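Local coordinates for protein acetyl-CoA acetyltransferase A (Ascaris suum, PDB 6BJA) that probably catalyses the reversible, thiolase-type condensation of two acetyl-CoA molecules into acetoacetyl-CoA through a covalent acyl-enzyme intermediate, at residues I293-Q305 with F326-R338. Sequence-based numbering, arbitrary orientation.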
loop_
_atom_site.group_PDB
_atom_site.type_symbol
_atom_site.label_atom_id
_atom_site.label_comp_id
_atom_site.label_asym_id
_atom_site.label_seq_id
_atom_site.Cartn_x
_atom_site.Cartn_y
_atom_site.Cartn_z
ATOM N N ILE A 293 -1.916 -10.784 -30.703
ATOM C CA ILE A 293 -3.251 -11.323 -30.493
ATOM C C ILE A 293 -3.328 -12.779 -30.958
ATOM O O ILE A 293 -4.153 -13.545 -30.457
ATOM C CB ILE A 293 -4.313 -10.452 -31.214
ATOM C CG1 ILE A 293 -5.710 -10.805 -30.690
ATOM C CG2 ILE A 293 -4.214 -10.599 -32.711
ATOM C CD1 ILE A 293 -6.765 -9.757 -31.034
ATOM N N ASP A 294 -2.478 -13.147 -31.913
ATOM C CA ASP A 294 -2.500 -14.484 -32.525
ATOM C C ASP A 294 -1.506 -15.462 -31.889
ATOM O O ASP A 294 -1.138 -16.462 -32.500
ATOM C CB ASP A 294 -2.178 -14.373 -34.025
ATOM C CG ASP A 294 -3.282 -13.680 -34.820
ATOM O OD1 ASP A 294 -4.467 -13.996 -34.582
ATOM O OD2 ASP A 294 -2.960 -12.810 -35.688
ATOM N N PHE A 295 -1.033 -15.146 -30.692
ATOM C CA PHE A 295 0.012 -15.958 -30.045
ATOM C C PHE A 295 -0.318 -17.454 -30.004
ATOM O O PHE A 295 0.575 -18.279 -30.096
ATOM C CB PHE A 295 0.294 -15.448 -28.623
ATOM C CG PHE A 295 -0.742 -15.816 -27.615
ATOM C CD1 PHE A 295 -1.992 -15.228 -27.636
ATOM C CD2 PHE A 295 -0.457 -16.737 -26.624
ATOM C CE1 PHE A 295 -2.957 -15.569 -26.713
ATOM C CE2 PHE A 295 -1.403 -17.068 -25.694
ATOM C CZ PHE A 295 -2.660 -16.500 -25.734
ATOM N N THR A 296 -1.602 -17.787 -29.932
ATOM C CA THR A 296 -2.022 -19.165 -29.822
ATOM C C THR A 296 -1.620 -20.007 -31.044
ATOM O O THR A 296 -1.478 -21.211 -30.907
ATOM C CB THR A 296 -3.560 -19.236 -29.613
ATOM O OG1 THR A 296 -3.926 -18.546 -28.407
ATOM C CG2 THR A 296 -4.046 -20.672 -29.477
ATOM N N VAL A 297 -1.461 -19.408 -32.233
ATOM C CA VAL A 297 -1.084 -20.195 -33.412
ATOM C C VAL A 297 0.414 -20.191 -33.722
ATOM O O VAL A 297 0.858 -20.865 -34.656
ATOM C CB VAL A 297 -1.855 -19.735 -34.680
ATOM C CG1 VAL A 297 -3.358 -19.786 -34.402
ATOM C CG2 VAL A 297 -1.407 -18.369 -35.145
ATOM N N ALA A 298 1.211 -19.493 -32.916
ATOM C CA ALA A 298 2.661 -19.518 -33.121
ATOM C C ALA A 298 3.314 -20.907 -32.949
ATOM O O ALA A 298 4.294 -21.223 -33.629
ATOM C CB ALA A 298 3.340 -18.512 -32.176
ATOM N N PRO A 299 2.790 -21.754 -32.041
ATOM C CA PRO A 299 3.507 -23.027 -31.892
ATOM C C PRO A 299 3.550 -23.882 -33.156
ATOM O O PRO A 299 4.596 -24.445 -33.450
ATOM C CB PRO A 299 2.741 -23.730 -30.769
ATOM C CG PRO A 299 2.252 -22.614 -29.928
ATOM C CD PRO A 299 1.823 -21.549 -30.955
ATOM N N ALA A 300 2.457 -23.966 -33.909
ATOM C CA ALA A 300 2.481 -24.782 -35.105
ATOM C C ALA A 300 3.446 -24.185 -36.122
ATOM O O ALA A 300 4.073 -24.921 -36.880
ATOM C CB ALA A 300 1.082 -24.908 -35.715
ATOM N N LEU A 301 3.587 -22.860 -36.122
ATOM C CA LEU A 301 4.534 -22.209 -37.022
ATOM C C LEU A 301 5.967 -22.581 -36.660
ATOM O O LEU A 301 6.781 -22.895 -37.529
ATOM C CB LEU A 301 4.345 -20.690 -36.993
ATOM C CG LEU A 301 5.006 -19.915 -38.122
ATOM C CD1 LEU A 301 4.439 -20.338 -39.483
ATOM C CD2 LEU A 301 4.782 -18.421 -37.883
ATOM N N ALA A 302 6.264 -22.605 -35.366
ATOM C CA ALA A 302 7.593 -22.993 -34.931
ATOM C C ALA A 302 7.874 -24.444 -35.304
ATOM O O ALA A 302 8.977 -24.782 -35.729
ATOM C CB ALA A 302 7.737 -22.783 -33.437
ATOM N N VAL A 303 6.875 -25.306 -35.140
ATOM C CA VAL A 303 7.043 -26.726 -35.449
ATOM C C VAL A 303 7.244 -26.951 -36.956
ATOM O O VAL A 303 8.061 -27.776 -37.348
ATOM C CB VAL A 303 5.840 -27.537 -34.943
ATOM C CG1 VAL A 303 5.823 -28.956 -35.545
ATOM C CG2 VAL A 303 5.859 -27.578 -33.436
ATOM N N LYS A 304 6.527 -26.210 -37.795
ATOM C CA LYS A 304 6.714 -26.354 -39.241
ATOM C C LYS A 304 8.175 -26.073 -39.608
ATOM O O LYS A 304 8.785 -26.823 -40.365
ATOM C CB LYS A 304 5.759 -25.429 -40.003
ATOM C CG LYS A 304 4.342 -25.936 -39.965
ATOM C CD LYS A 304 3.361 -24.971 -40.617
ATOM C CE LYS A 304 1.951 -25.441 -40.389
ATOM N NZ LYS A 304 1.796 -26.844 -40.865
ATOM N N GLN A 305 8.747 -25.038 -39.000
ATOM C CA GLN A 305 10.148 -24.684 -39.207
ATOM C C GLN A 305 11.062 -25.777 -38.671
ATOM O O GLN A 305 11.988 -26.216 -39.338
ATOM C CB GLN A 305 10.457 -23.352 -38.530
ATOM C CG GLN A 305 11.894 -22.876 -38.675
ATOM C CD GLN A 305 12.340 -22.778 -40.120
ATOM O OE1 GLN A 305 11.622 -22.247 -40.971
ATOM N NE2 GLN A 305 13.527 -23.299 -40.407
ATOM N N PHE A 326 -4.408 -22.554 -22.861
ATOM C CA PHE A 326 -5.861 -22.672 -22.918
ATOM C C PHE A 326 -6.169 -23.964 -23.650
ATOM O O PHE A 326 -5.317 -24.471 -24.362
ATOM C CB PHE A 326 -6.488 -21.480 -23.656
ATOM C CG PHE A 326 -6.142 -20.169 -23.037
ATOM C CD1 PHE A 326 -6.928 -19.647 -22.036
ATOM C CD2 PHE A 326 -4.990 -19.498 -23.406
ATOM C CE1 PHE A 326 -6.599 -18.462 -21.419
ATOM C CE2 PHE A 326 -4.638 -18.313 -22.795
ATOM C CZ PHE A 326 -5.436 -17.795 -21.797
ATOM N N SER A 327 -7.393 -24.474 -23.528
ATOM C CA SER A 327 -7.771 -25.632 -24.313
ATOM C C SER A 327 -7.602 -25.356 -25.810
ATOM O O SER A 327 -7.206 -26.231 -26.584
ATOM C CB SER A 327 -9.217 -26.025 -24.022
ATOM O OG SER A 327 -9.315 -26.618 -22.740
ATOM N N VAL A 328 -7.908 -24.141 -26.235
ATOM C CA VAL A 328 -7.781 -23.818 -27.649
ATOM C C VAL A 328 -6.333 -23.943 -28.128
ATOM O O VAL A 328 -6.103 -24.231 -29.297
ATOM C CB VAL A 328 -8.340 -22.404 -27.978
ATOM C CG1 VAL A 328 -7.674 -21.298 -27.138
ATOM C CG2 VAL A 328 -8.197 -22.095 -29.471
ATOM N N THR A 329 -5.350 -23.762 -27.233
ATOM C CA THR A 329 -3.960 -23.915 -27.633
ATOM C C THR A 329 -3.696 -25.328 -28.163
ATOM O O THR A 329 -3.050 -25.514 -29.197
ATOM C CB THR A 329 -3.029 -23.634 -26.462
ATOM O OG1 THR A 329 -3.514 -22.491 -25.747
ATOM C CG2 THR A 329 -1.597 -23.386 -26.941
ATOM N N GLY A 330 -4.196 -26.324 -27.435
ATOM C CA GLY A 330 -4.056 -27.703 -27.853
ATOM C C GLY A 330 -4.829 -28.025 -29.115
ATOM O O GLY A 330 -4.300 -28.625 -30.050
ATOM N N LEU A 331 -6.087 -27.619 -29.133
ATOM C CA LEU A 331 -6.947 -27.884 -30.294
ATOM C C LEU A 331 -6.397 -27.263 -31.578
ATOM O O LEU A 331 -6.397 -27.886 -32.638
ATOM C CB LEU A 331 -8.344 -27.357 -30.037
ATOM C CG LEU A 331 -9.146 -28.197 -29.045
ATOM C CD1 LEU A 331 -10.380 -27.464 -28.612
ATOM C CD2 LEU A 331 -9.513 -29.576 -29.628
ATOM N N ALA A 332 -5.935 -26.020 -31.490
ATOM C CA ALA A 332 -5.434 -25.337 -32.673
ATOM C C ALA A 332 -4.188 -26.039 -33.204
ATOM O O ALA A 332 -4.006 -26.192 -34.405
ATOM C CB ALA A 332 -5.140 -23.875 -32.362
ATOM N N PHE A 333 -3.311 -26.450 -32.292
ATOM C CA PHE A 333 -2.069 -27.101 -32.656
ATOM C C PHE A 333 -2.346 -28.413 -33.385
ATOM O O PHE A 333 -1.780 -28.682 -34.446
ATOM C CB PHE A 333 -1.255 -27.316 -31.362
ATOM C CG PHE A 333 0.119 -27.900 -31.543
ATOM C CD1 PHE A 333 1.189 -27.090 -31.938
ATOM C CD2 PHE A 333 0.375 -29.231 -31.207
ATOM C CE1 PHE A 333 2.481 -27.617 -32.033
ATOM C CE2 PHE A 333 1.662 -29.759 -31.312
ATOM C CZ PHE A 333 2.711 -28.953 -31.727
ATOM N N ILE A 334 -3.204 -29.235 -32.774
ATOM C CA ILE A 334 -3.576 -30.537 -33.317
ATOM C C ILE A 334 -4.229 -30.378 -34.693
ATOM O O ILE A 334 -3.911 -31.123 -35.626
ATOM C CB ILE A 334 -4.504 -31.256 -32.334
ATOM C CG1 ILE A 334 -3.735 -31.666 -31.086
ATOM C CG2 ILE A 334 -5.114 -32.506 -32.962
ATOM C CD1 ILE A 334 -4.604 -32.092 -29.956
ATOM N N LYS A 335 -5.118 -29.403 -34.816
ATOM C CA LYS A 335 -5.821 -29.195 -36.076
ATOM C C LYS A 335 -4.892 -28.702 -37.174
ATOM O O LYS A 335 -4.924 -29.183 -38.312
ATOM C CB LYS A 335 -6.975 -28.202 -35.883
ATOM C CG LYS A 335 -7.910 -28.100 -37.090
ATOM C CD LYS A 335 -8.605 -29.439 -37.261
ATOM C CE LYS A 335 -9.509 -29.522 -38.460
ATOM N NZ LYS A 335 -9.967 -30.950 -38.520
ATOM N N GLU A 336 -4.057 -27.728 -36.846
ATOM C CA GLU A 336 -3.185 -27.133 -37.843
ATOM C C GLU A 336 -2.161 -28.129 -38.382
ATOM O O GLU A 336 -1.882 -28.154 -39.582
ATOM C CB GLU A 336 -2.486 -25.918 -37.247
ATOM C CG GLU A 336 -1.679 -25.156 -38.246
ATOM C CD GLU A 336 -2.523 -24.459 -39.290
ATOM O OE1 GLU A 336 -3.696 -24.138 -39.010
ATOM O OE2 GLU A 336 -1.989 -24.211 -40.385
ATOM N N LEU A 337 -1.609 -28.960 -37.499
ATOM C CA LEU A 337 -0.590 -29.927 -37.882
ATOM C C LEU A 337 -1.163 -31.290 -38.267
ATOM O O LEU A 337 -0.404 -32.196 -38.616
ATOM C CB LEU A 337 0.395 -30.118 -36.733
ATOM C CG LEU A 337 1.193 -28.849 -36.457
ATOM C CD1 LEU A 337 1.987 -29.013 -35.185
ATOM C CD2 LEU A 337 2.126 -28.499 -37.607
ATOM N N ARG A 338 -2.490 -31.425 -38.175
ATOM C CA ARG A 338 -3.217 -32.661 -38.504
ATOM C C ARG A 338 -2.656 -33.851 -37.731
ATOM O O ARG A 338 -2.402 -34.926 -38.289
ATOM C CB ARG A 338 -3.170 -32.936 -40.003
ATOM C CG ARG A 338 -3.725 -31.800 -40.851
ATOM C CD ARG A 338 -3.607 -32.138 -42.328
ATOM N NE ARG A 338 -2.910 -31.090 -43.074
ATOM C CZ ARG A 338 -3.499 -30.182 -43.851
ATOM N NH1 ARG A 338 -4.820 -30.170 -44.018
ATOM N NH2 ARG A 338 -2.757 -29.278 -44.477
HETATM O O HOH W 1 -1.110 -23.894 -30.335
HETATM O O HOH W 2 -2.662 -20.030 -26.340
#
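Thr296 sets its methyl group on the first turn of helix 327-337, CG2 lying 3.7 Å from Thr329 CA and also near the CB of Ala332. CG2 stands anti to the backbone N of Thr296, which puts OG1 beside that N, where it bonds a water also held by Thr329 OG1. A second water donates to both Thr296 O and Thr329 O, 2.8 Å from each, so polar atoms of the two buried threonines are joined through solvent. Beside them the edge of the Phe295 ring meets Phe326, Phe295 CZ lying 4.0 Å from Phe326 CE2, and the two side chains cross at about a right angle; Phe326 also touches the bound coenzyme A. Helices 298-305 and 327-337 run in roughly the same direction, 38° apart with their axes 9.2 Å from each other. In the layered αβαβα thiolase fold both are helices of the C-terminal domain, where helix 298-310 packs against strand 388-396 of the mixed sheet, and Pro299 reaches the neighbourhood of Cys383, a predicted catalytic residue. Small Ala300 allows close approach here, its CB 3.8 Å from Glu336 CG. From its CB, Leu337 extends to CG, 4.0 Å from Ala300 CB, and forks there, CD1 meeting Val303 CG1 and CB while also lying over one face of the Phe333 ring, offset toward its rim, and CD2 packing near CG, CE and NZ of Lys304. A chi1 of -176° swings the Phe333 ring alongside helix 298-305, with an edge to Val303 CG2, 3.7 Å from Phe333 CE1, while CD1 touches Pro299 CB. At the exposed margin Lys304 NZ remains 4.6 Å from Glu336 OE2, whereas the other carboxylate oxygen, OE1, is hydrogen-bonded to Tyr173.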